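Local coordinates for uncharacterized protein (Deinococcus radiodurans, PDB 2A1V), which is of unknown function but belongs to the YjbR family, whose compact alpha+beta fold sets helices against an antiparallel sheet, at residues L57-V63 with H89-L95. Residues are numbered along the deposited sequence; the frame is centred on the assembly and turned at random.
Sequences LRLSLKV and HWVTVTL
Lys62 lies across the indole of Trp90, directly opposite it as a non-hydrogen-bonded pair of two antiparallel strands, and illustrates how a lysine can use its methylenes as an apolar surface. Its CB stays near the backbone, 3.8 Å from His89 O. CG then sits over the six-membered ring, 3.5 Å from its centroid and 11° off the normal, a CH-pi contact. CD follows above the CZ2 and CE2 side, and a bend at chi3 (68°) carries CE past Trp90 NE1 to His89 CB, leaving NZ on the indole NE1 side, 4.2 Å from Trp90 NE1. Met46, Leu49 and Leu85 also pack on the indole. Further along this face, Ser60 OG and Thr92 OG1 are joined by a very short hydrogen bond of 2.5 Å, and Thr92 OG1 is also bonded to Tyr83 N. Arg58 lays its guanidinium flat against Thr94, whose OG1 stands over the centre of the plane. On the other face Leu61, in one of its two conformers, reaches Val91 CG2 with CD1, while Leu59 CB rests on Leu95 CD2, beneath helices 101-119 and 10-17. Paired backbone bonds link Leu59 with Val93 and Leu61 with Val91, joining two inner strands of the antiparallel sheet in this YjbR-family alpha+beta fold.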
loop_
_atom_site.group_PDB
_atom_site.type_symbol
_atom_site.label_atom_id
_atom_site.label_comp_id
_atom_site.label_asym_id
_atom_site.label_seq_id
_atom_site.Cartn_x
_atom_site.Cartn_y
_atom_site.Cartn_z
ATOM N N LEU A 57 7.228 5.960 -10.754
ATOM C CA LEU A 57 6.668 6.152 -9.454
ATOM C C LEU A 57 7.462 5.359 -8.407
ATOM O O LEU A 57 8.112 4.334 -8.690
ATOM C CB LEU A 57 5.192 5.730 -9.456
ATOM C CG LEU A 57 4.169 6.526 -10.269
ATOM C CD1 LEU A 57 2.762 5.816 -10.177
ATOM C CD2 LEU A 57 4.000 7.976 -9.788
ATOM N N ARG A 58 7.406 5.868 -7.181
ATOM C CA ARG A 58 7.852 5.124 -6.018
ATOM C C ARG A 58 6.705 4.952 -5.043
ATOM O O ARG A 58 6.066 5.917 -4.618
ATOM C CB ARG A 58 9.055 5.803 -5.337
ATOM C CG ARG A 58 10.038 6.295 -6.367
ATOM C CD ARG A 58 11.463 6.052 -5.987
ATOM N NE ARG A 58 12.261 6.025 -7.220
ATOM C CZ ARG A 58 13.516 5.613 -7.273
ATOM N NH1 ARG A 58 14.143 5.213 -6.159
ATOM N NH2 ARG A 58 14.158 5.647 -8.444
ATOM N N LEU A 59 6.467 3.683 -4.718
ATOM C CA LEU A 59 5.362 3.293 -3.934
ATOM C C LEU A 59 5.836 2.864 -2.536
ATOM O O LEU A 59 6.576 1.880 -2.377
ATOM C CB LEU A 59 4.617 2.159 -4.650
ATOM C CG LEU A 59 3.393 1.661 -3.880
ATOM C CD1 LEU A 59 2.403 2.779 -3.700
ATOM C CD2 LEU A 59 2.751 0.420 -4.539
ATOM N N SER A 60 5.377 3.612 -1.543
ATOM C CA SER A 60 5.631 3.294 -0.146
ATOM C C SER A 60 4.428 2.561 0.458
ATOM O O SER A 60 3.306 2.989 0.309
ATOM C CB SER A 60 5.959 4.563 0.658
ATOM O OG SER A 60 7.238 5.109 0.297
ATOM N N LEU A 61 4.727 1.503 1.188
ATOM C CA LEU A 61 3.715 0.651 1.760
ATOM C C LEU A 61 4.235 -0.047 3.024
ATOM O O LEU A 61 5.430 -0.076 3.277
ATOM C CB LEU A 61 3.207 -0.367 0.706
ATOM C CG LEU A 61 4.185 -1.306 -0.017
ATOM C CD1 LEU A 61 4.579 -2.484 0.829
ATOM C CD2 LEU A 61 3.581 -1.807 -1.333
ATOM N N LYS A 62 3.301 -0.580 3.816
ATOM C CA LYS A 62 3.613 -1.217 5.099
ATOM C C LYS A 62 3.729 -2.694 4.914
ATOM O O LYS A 62 2.942 -3.305 4.155
ATOM C CB LYS A 62 2.538 -0.958 6.175
ATOM C CG LYS A 62 2.223 0.501 6.412
ATOM C CD LYS A 62 1.772 0.822 7.859
ATOM C CE LYS A 62 2.833 0.665 8.922
ATOM N NZ LYS A 62 2.348 1.234 10.223
ATOM N N VAL A 63 4.683 -3.265 5.638
ATOM C CA VAL A 63 5.031 -4.695 5.530
ATOM C C VAL A 63 5.423 -5.212 6.890
ATOM O O VAL A 63 5.928 -4.466 7.695
ATOM C CB VAL A 63 6.259 -4.973 4.596
ATOM C CG1 VAL A 63 5.949 -4.720 3.147
ATOM C CG2 VAL A 63 7.476 -4.166 5.035
ATOM N N HIS A 89 8.699 -0.439 9.556
ATOM C CA HIS A 89 7.405 -0.927 9.037
ATOM C C HIS A 89 7.090 -0.626 7.588
ATOM O O HIS A 89 6.238 -1.284 6.988
ATOM C CB HIS A 89 6.287 -0.419 9.931
ATOM C CG HIS A 89 6.435 -0.842 11.365
ATOM N ND1 HIS A 89 6.134 -2.108 11.786
ATOM C CD2 HIS A 89 6.892 -0.184 12.456
ATOM C CE1 HIS A 89 6.359 -2.210 13.083
ATOM N NE2 HIS A 89 6.818 -1.054 13.517
ATOM N N TRP A 90 7.793 0.332 7.022
ATOM C CA TRP A 90 7.572 0.792 5.604
ATOM C C TRP A 90 8.740 0.519 4.655
ATOM O O TRP A 90 9.904 0.715 4.988
ATOM C CB TRP A 90 7.373 2.285 5.574
ATOM C CG TRP A 90 6.144 2.781 6.200
ATOM C CD1 TRP A 90 5.971 3.040 7.485
ATOM C CD2 TRP A 90 4.907 3.095 5.550
ATOM N NE1 TRP A 90 4.724 3.548 7.715
ATOM C CE2 TRP A 90 4.037 3.592 6.542
ATOM C CE3 TRP A 90 4.444 3.005 4.225
ATOM C CZ2 TRP A 90 2.715 3.955 6.274
ATOM C CZ3 TRP A 90 3.119 3.400 3.952
ATOM C CH2 TRP A 90 2.278 3.851 4.971
ATOM N N VAL A 91 8.415 0.088 3.457
ATOM C CA VAL A 91 9.391 0.012 2.363
ATOM C C VAL A 91 8.889 0.890 1.219
ATOM O O VAL A 91 7.702 1.214 1.168
ATOM C CB VAL A 91 9.588 -1.431 1.837
ATOM C CG1 VAL A 91 10.305 -2.343 2.920
ATOM C CG2 VAL A 91 8.233 -2.057 1.314
ATOM N N THR A 92 9.788 1.239 0.309
ATOM C CA THR A 92 9.460 2.044 -0.882
ATOM C C THR A 92 9.922 1.212 -2.102
ATOM O O THR A 92 11.061 0.757 -2.168
ATOM C CB THR A 92 10.137 3.511 -0.783
ATOM O OG1 THR A 92 9.535 4.235 0.289
ATOM C CG2 THR A 92 9.989 4.319 -2.074
ATOM N N VAL A 93 8.983 0.938 -2.992
ATOM C CA VAL A 93 9.173 0.130 -4.191
ATOM C C VAL A 93 9.112 1.001 -5.433
ATOM O O VAL A 93 8.119 1.763 -5.637
ATOM C CB VAL A 93 8.066 -0.934 -4.353
ATOM C CG1 VAL A 93 8.418 -1.873 -5.454
ATOM C CG2 VAL A 93 7.904 -1.691 -3.085
ATOM N N THR A 94 10.156 0.882 -6.266
ATOM C CA THR A 94 10.163 1.578 -7.549
ATOM C C THR A 94 9.250 0.861 -8.535
ATOM O O THR A 94 9.423 -0.335 -8.793
ATOM C CB THR A 94 11.614 1.674 -8.091
ATOM O OG1 THR A 94 12.473 2.111 -7.034
ATOM C CG2 THR A 94 11.722 2.661 -9.265
ATOM N N LEU A 95 8.257 1.557 -9.069
ATOM C CA LEU A 95 7.329 0.948 -10.027
ATOM C C LEU A 95 7.813 1.077 -11.491
ATOM O O LEU A 95 7.235 1.794 -12.344
ATOM C CB LEU A 95 5.942 1.555 -9.863
ATOM C CG LEU A 95 5.317 1.504 -8.467
ATOM C CD1 LEU A 95 3.915 2.078 -8.606
ATOM C CD2 LEU A 95 5.293 0.106 -7.869
HETATM O O HOH W 1 5.917 4.117 -12.557
HETATM O O HOH W 2 4.716 -3.733 9.792
#